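Local coordinates for chromosomal replication initiator protein DnaA (Aquifex aeolicus, PDB 1L8Q), which binds the chromosomal replication origin as an ATP-regulated AAA+ initiator, probably gripping double-stranded DNA through its C-terminal helix-turn-helix domain and triggering assembly of the initiation complex, at residues Lys229-Tyr241 / Leu311-Ile323. Residues are numbered along the deposited sequence; the frame is centred on the assembly and turned at random.
Sequences KLMQIVEFVANYY and LVGFLEKQAFDKI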
loop_
_atom_site.group_PDB
_atom_site.type_symbol
_atom_site.label_atom_id
_atom_site.label_comp_id
_atom_site.label_asym_id
_atom_site.label_seq_id
_atom_site.Cartn_x
_atom_site.Cartn_y
_atom_site.Cartn_z
ATOM N N LYS A 229 23.679 12.164 9.513
ATOM C CA LYS A 229 23.151 13.491 9.269
ATOM C C LYS A 229 21.925 13.762 10.136
ATOM O O LYS A 229 21.790 14.841 10.694
ATOM C CB LYS A 229 22.848 13.694 7.792
ATOM C CG LYS A 229 24.080 13.926 6.948
ATOM C CD LYS A 229 23.678 14.321 5.529
ATOM C CE LYS A 229 24.887 14.536 4.644
ATOM N NZ LYS A 229 25.055 13.400 3.757
ATOM N N LEU A 230 21.051 12.768 10.260
ATOM C CA LEU A 230 19.869 12.899 11.090
ATOM C C LEU A 230 20.264 13.193 12.533
ATOM O O LEU A 230 19.544 13.864 13.263
ATOM C CB LEU A 230 19.028 11.632 11.035
ATOM C CG LEU A 230 18.236 11.450 9.758
ATOM C CD1 LEU A 230 17.006 10.596 10.048
ATOM C CD2 LEU A 230 17.846 12.805 9.182
HETATM N N MSE A 231 21.408 12.680 12.944
HETATM C CA MSE A 231 21.875 12.929 14.289
HETATM C C MSE A 231 22.414 14.351 14.355
HETATM O O MSE A 231 22.249 15.047 15.367
HETATM C CB MSE A 231 22.948 11.908 14.681
HETATM C CG MSE A 231 23.447 12.008 16.117
HETATM SE SE MSE A 231 22.113 11.525 17.479
HETATM C CE MSE A 231 20.894 10.404 16.344
ATOM N N GLN A 232 23.036 14.790 13.266
ATOM C CA GLN A 232 23.551 16.146 13.185
ATOM C C GLN A 232 22.401 17.127 13.335
ATOM O O GLN A 232 22.551 18.174 13.954
ATOM C CB GLN A 232 24.266 16.381 11.858
ATOM C CG GLN A 232 25.741 16.031 11.853
ATOM C CD GLN A 232 26.412 16.407 10.539
ATOM O OE1 GLN A 232 26.467 15.600 9.607
ATOM N NE2 GLN A 232 26.907 17.635 10.454
ATOM N N ILE A 233 21.244 16.780 12.778
ATOM C CA ILE A 233 20.077 17.642 12.898
ATOM C C ILE A 233 19.596 17.702 14.347
ATOM O O ILE A 233 19.173 18.752 14.827
ATOM C CB ILE A 233 18.964 17.200 11.943
ATOM C CG1 ILE A 233 19.249 17.740 10.539
ATOM C CG2 ILE A 233 17.626 17.705 12.425
ATOM C CD1 ILE A 233 18.263 17.311 9.507
ATOM N N VAL A 234 19.694 16.581 15.052
ATOM C CA VAL A 234 19.322 16.553 16.448
ATOM C C VAL A 234 20.275 17.432 17.248
ATOM O O VAL A 234 19.837 18.247 18.056
ATOM C CB VAL A 234 19.282 15.124 17.009
ATOM C CG1 VAL A 234 19.090 15.151 18.528
ATOM C CG2 VAL A 234 18.159 14.336 16.350
ATOM N N GLU A 235 21.576 17.282 17.006
ATOM C CA GLU A 235 22.566 18.145 17.641
ATOM C C GLU A 235 22.191 19.600 17.382
ATOM O O GLU A 235 22.317 20.450 18.258
ATOM C CB GLU A 235 23.962 17.910 17.059
ATOM C CG GLU A 235 24.639 16.619 17.467
ATOM C CD GLU A 235 25.955 16.392 16.726
ATOM O OE1 GLU A 235 26.232 17.122 15.738
ATOM O OE2 GLU A 235 26.712 15.482 17.132
ATOM N N PHE A 236 21.740 19.880 16.164
ATOM C CA PHE A 236 21.409 21.245 15.781
ATOM C C PHE A 236 20.251 21.803 16.591
ATOM O O PHE A 236 20.393 22.823 17.257
ATOM C CB PHE A 236 21.103 21.331 14.295
ATOM C CG PHE A 236 20.719 22.692 13.851
ATOM C CD1 PHE A 236 21.668 23.690 13.760
ATOM C CD2 PHE A 236 19.404 22.985 13.536
ATOM C CE1 PHE A 236 21.317 24.954 13.363
ATOM C CE2 PHE A 236 19.048 24.244 13.134
ATOM C CZ PHE A 236 20.007 25.236 13.051
ATOM N N VAL A 237 19.103 21.138 16.526
ATOM C CA VAL A 237 17.931 21.580 17.265
ATOM C C VAL A 237 18.297 21.832 18.717
ATOM O O VAL A 237 17.809 22.780 19.340
ATOM C CB VAL A 237 16.793 20.563 17.172
ATOM C CG1 VAL A 237 15.808 20.748 18.316
ATOM C CG2 VAL A 237 16.098 20.666 15.811
ATOM N N ALA A 238 19.188 20.999 19.242
ATOM C CA ALA A 238 19.667 21.152 20.610
ATOM C C ALA A 238 20.307 22.517 20.819
ATOM O O ALA A 238 19.689 23.423 21.372
ATOM C CB ALA A 238 20.660 20.050 20.949
ATOM N N ASN A 239 21.548 22.653 20.364
ATOM C CA ASN A 239 22.313 23.888 20.526
ATOM C C ASN A 239 21.500 25.168 20.321
ATOM O O ASN A 239 21.876 26.225 20.826
ATOM C CB ASN A 239 23.537 23.883 19.608
ATOM C CG ASN A 239 24.355 22.614 19.741
ATOM O OD1 ASN A 239 24.585 22.120 20.847
ATOM N ND2 ASN A 239 24.792 22.070 18.609
ATOM N N TYR A 240 20.391 25.073 19.582
ATOM C CA TYR A 240 19.530 26.233 19.365
ATOM C C TYR A 240 18.433 26.358 20.428
ATOM O O TYR A 240 18.115 27.458 20.874
ATOM C CB TYR A 240 18.907 26.220 17.964
ATOM C CG TYR A 240 18.268 27.545 17.592
ATOM C CD1 TYR A 240 19.030 28.582 17.060
ATOM C CD2 TYR A 240 16.910 27.768 17.802
ATOM C CE1 TYR A 240 18.455 29.805 16.735
ATOM C CE2 TYR A 240 16.324 28.989 17.482
ATOM C CZ TYR A 240 17.102 30.004 16.949
ATOM O OH TYR A 240 16.528 31.215 16.628
ATOM N N TYR A 241 17.860 25.228 20.829
ATOM C CA TYR A 241 16.755 25.227 21.781
ATOM C C TYR A 241 17.201 25.196 23.230
ATOM O O TYR A 241 16.416 25.489 24.131
ATOM C CB TYR A 241 15.827 24.048 21.516
ATOM C CG TYR A 241 14.758 24.346 20.506
ATOM C CD1 TYR A 241 15.067 24.970 19.308
ATOM C CD2 TYR A 241 13.434 24.014 20.752
ATOM C CE1 TYR A 241 14.092 25.253 18.382
ATOM C CE2 TYR A 241 12.449 24.288 19.830
ATOM C CZ TYR A 241 12.785 24.909 18.644
ATOM O OH TYR A 241 11.812 25.191 17.713
ATOM N N LEU A 311 10.469 30.949 11.789
ATOM C CA LEU A 311 11.415 30.278 12.652
ATOM C C LEU A 311 11.824 28.989 11.942
ATOM O O LEU A 311 12.940 28.865 11.441
ATOM C CB LEU A 311 10.769 29.945 13.993
ATOM C CG LEU A 311 11.638 30.098 15.245
ATOM C CD1 LEU A 311 11.441 28.908 16.172
ATOM C CD2 LEU A 311 13.113 30.272 14.902
ATOM N N VAL A 312 10.897 28.045 11.888
ATOM C CA VAL A 312 11.130 26.782 11.219
ATOM C C VAL A 312 11.886 27.006 9.920
ATOM O O VAL A 312 12.848 26.301 9.619
ATOM C CB VAL A 312 9.804 26.066 10.908
ATOM C CG1 VAL A 312 10.031 24.930 9.913
ATOM C CG2 VAL A 312 9.165 25.551 12.188
ATOM N N GLY A 313 11.451 28.000 9.156
ATOM C CA GLY A 313 12.086 28.313 7.889
ATOM C C GLY A 313 13.561 28.604 8.066
ATOM O O GLY A 313 14.401 28.133 7.299
ATOM N N PHE A 314 13.875 29.377 9.094
ATOM C CA PHE A 314 15.250 29.728 9.382
ATOM C C PHE A 314 16.051 28.498 9.838
ATOM O O PHE A 314 17.217 28.327 9.472
ATOM C CB PHE A 314 15.286 30.810 10.450
ATOM C CG PHE A 314 16.660 31.203 10.857
ATOM C CD1 PHE A 314 17.409 32.053 10.068
ATOM C CD2 PHE A 314 17.211 30.725 12.031
ATOM C CE1 PHE A 314 18.685 32.425 10.446
ATOM C CE2 PHE A 314 18.484 31.085 12.408
ATOM C CZ PHE A 314 19.222 31.941 11.616
ATOM N N LEU A 315 15.418 27.649 10.636
ATOM C CA LEU A 315 16.059 26.440 11.122
ATOM C C LEU A 315 16.370 25.496 9.957
ATOM O O LEU A 315 17.433 24.865 9.914
ATOM C CB LEU A 315 15.166 25.743 12.153
ATOM C CG LEU A 315 14.889 26.510 13.446
ATOM C CD1 LEU A 315 13.990 25.702 14.366
ATOM C CD2 LEU A 315 16.191 26.852 14.134
ATOM N N GLU A 316 15.434 25.418 9.014
ATOM C CA GLU A 316 15.585 24.582 7.834
ATOM C C GLU A 316 16.814 24.992 7.051
ATOM O O GLU A 316 17.621 24.155 6.663
ATOM C CB GLU A 316 14.349 24.697 6.940
ATOM C CG GLU A 316 13.104 24.039 7.503
ATOM C CD GLU A 316 11.882 24.308 6.652
ATOM O OE1 GLU A 316 11.948 25.205 5.788
ATOM O OE2 GLU A 316 10.858 23.620 6.841
ATOM N N LYS A 317 16.959 26.293 6.833
ATOM C CA LYS A 317 18.068 26.815 6.044
ATOM C C LYS A 317 19.416 26.597 6.729
ATOM O O LYS A 317 20.389 26.189 6.101
ATOM C CB LYS A 317 17.839 28.295 5.716
ATOM C CG LYS A 317 16.650 28.531 4.771
ATOM C CD LYS A 317 16.151 29.973 4.819
ATOM C CE LYS A 317 14.965 30.183 3.867
ATOM N NZ LYS A 317 13.944 29.087 3.983
ATOM N N GLN A 318 19.468 26.856 8.023
ATOM C CA GLN A 318 20.696 26.632 8.762
ATOM C C GLN A 318 21.077 25.149 8.732
ATOM O O GLN A 318 22.196 24.797 8.350
ATOM C CB GLN A 318 20.563 27.145 10.191
ATOM C CG GLN A 318 20.424 28.655 10.278
ATOM C CD GLN A 318 21.604 29.401 9.646
ATOM O OE1 GLN A 318 22.759 29.183 10.020
ATOM N NE2 GLN A 318 21.307 30.294 8.706
ATOM N N ALA A 319 20.140 24.287 9.118
ATOM C CA ALA A 319 20.358 22.847 9.052
ATOM C C ALA A 319 20.934 22.437 7.694
ATOM O O ALA A 319 21.885 21.663 7.629
ATOM C CB ALA A 319 19.069 22.101 9.319
ATOM N N PHE A 320 20.368 22.961 6.613
ATOM C CA PHE A 320 20.864 22.628 5.281
ATOM C C PHE A 320 22.343 22.990 5.097
ATOM O O PHE A 320 23.166 22.144 4.745
ATOM C CB PHE A 320 20.025 23.308 4.209
ATOM C CG PHE A 320 20.548 23.118 2.824
ATOM C CD1 PHE A 320 20.219 21.997 2.101
ATOM C CD2 PHE A 320 21.361 24.065 2.243
ATOM C CE1 PHE A 320 20.678 21.831 0.820
ATOM C CE2 PHE A 320 21.830 23.900 0.972
ATOM C CZ PHE A 320 21.486 22.781 0.256
ATOM N N ASP A 321 22.667 24.251 5.338
ATOM C CA ASP A 321 24.031 24.740 5.188
ATOM C C ASP A 321 25.028 24.017 6.095
ATOM O O ASP A 321 26.205 23.881 5.752
ATOM C CB ASP A 321 24.092 26.242 5.490
ATOM C CG ASP A 321 23.443 27.091 4.410
ATOM O OD1 ASP A 321 23.092 26.552 3.337
ATOM O OD2 ASP A 321 23.252 28.316 4.550
ATOM N N LYS A 322 24.562 23.564 7.255
ATOM C CA LYS A 322 25.454 22.943 8.229
ATOM C C LYS A 322 25.545 21.430 8.103
ATOM O O LYS A 322 26.560 20.839 8.454
ATOM C CB LYS A 322 25.035 23.305 9.656
ATOM C CG LYS A 322 24.828 24.801 9.896
ATOM C CD LYS A 322 26.116 25.485 10.313
ATOM C CE LYS A 322 25.864 26.937 10.710
ATOM N NZ LYS A 322 25.566 27.786 9.530
ATOM N N ILE A 323 24.490 20.802 7.602
ATOM C CA ILE A 323 24.446 19.352 7.573
ATOM C C ILE A 323 24.347 18.718 6.189
ATOM O O ILE A 323 24.630 17.545 6.037
ATOM C CB ILE A 323 23.314 18.857 8.483
ATOM C CG1 ILE A 323 23.617 19.254 9.937
ATOM C CG2 ILE A 323 23.133 17.345 8.352
ATOM C CD1 ILE A 323 22.381 19.399 10.823
HETATM O O HOH W 1 27.371 15.906 7.003
#
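Ile323 and Phe236 interlock the helices of segments 229-241 and 311-323, each side chain a knob in a hole of the other helix. Ile323 sits among Lys229, Gln232, Ile233 and Phe236; with CG1 beside its backbone N (chi1 -64°), its CD1 reaches CG1 of Ile233 at 3.6 Å, while CG2 lies 3.7 Å from Lys229 CB. Phe236 CG is anti to the backbone N (chi1 178°), which sends the ring across to the other helix: its CZ approaches Gln318 CB at 3.5 Å, and Ala319 N stands over one face, toward the rim. An alanine in place of Ile323 would probably leave a gap facing Lys229, Gln232 and Ile233. At the partly exposed Lys229/Gln232 border of this pocket a water donates to Gln232 OE1 (2.8 Å) and weakly to Ile323 O; no direct hydrogen bond crosses the interface. The segments, whose axes come within 10.3 Å and run at 130°, belong to helices 216-241 and 308-323, the first and last of the DNA-binding domain IV, whose fold is built on a helix-turn-helix; helix 258-272 packs beside both, through Ile263 against Val237 and Tyr266 against Val312. Toward exposed Tyr240 and partly exposed Tyr241 and Leu311 the helices part, and longer side chains bridge them. Leu315 forks between two rings: CD2 makes a CH-pi contact over a face of Tyr240, 4.0 Å from the centroid, whereas CD1 meets the edge of Tyr241, 4.0 Å from CE1.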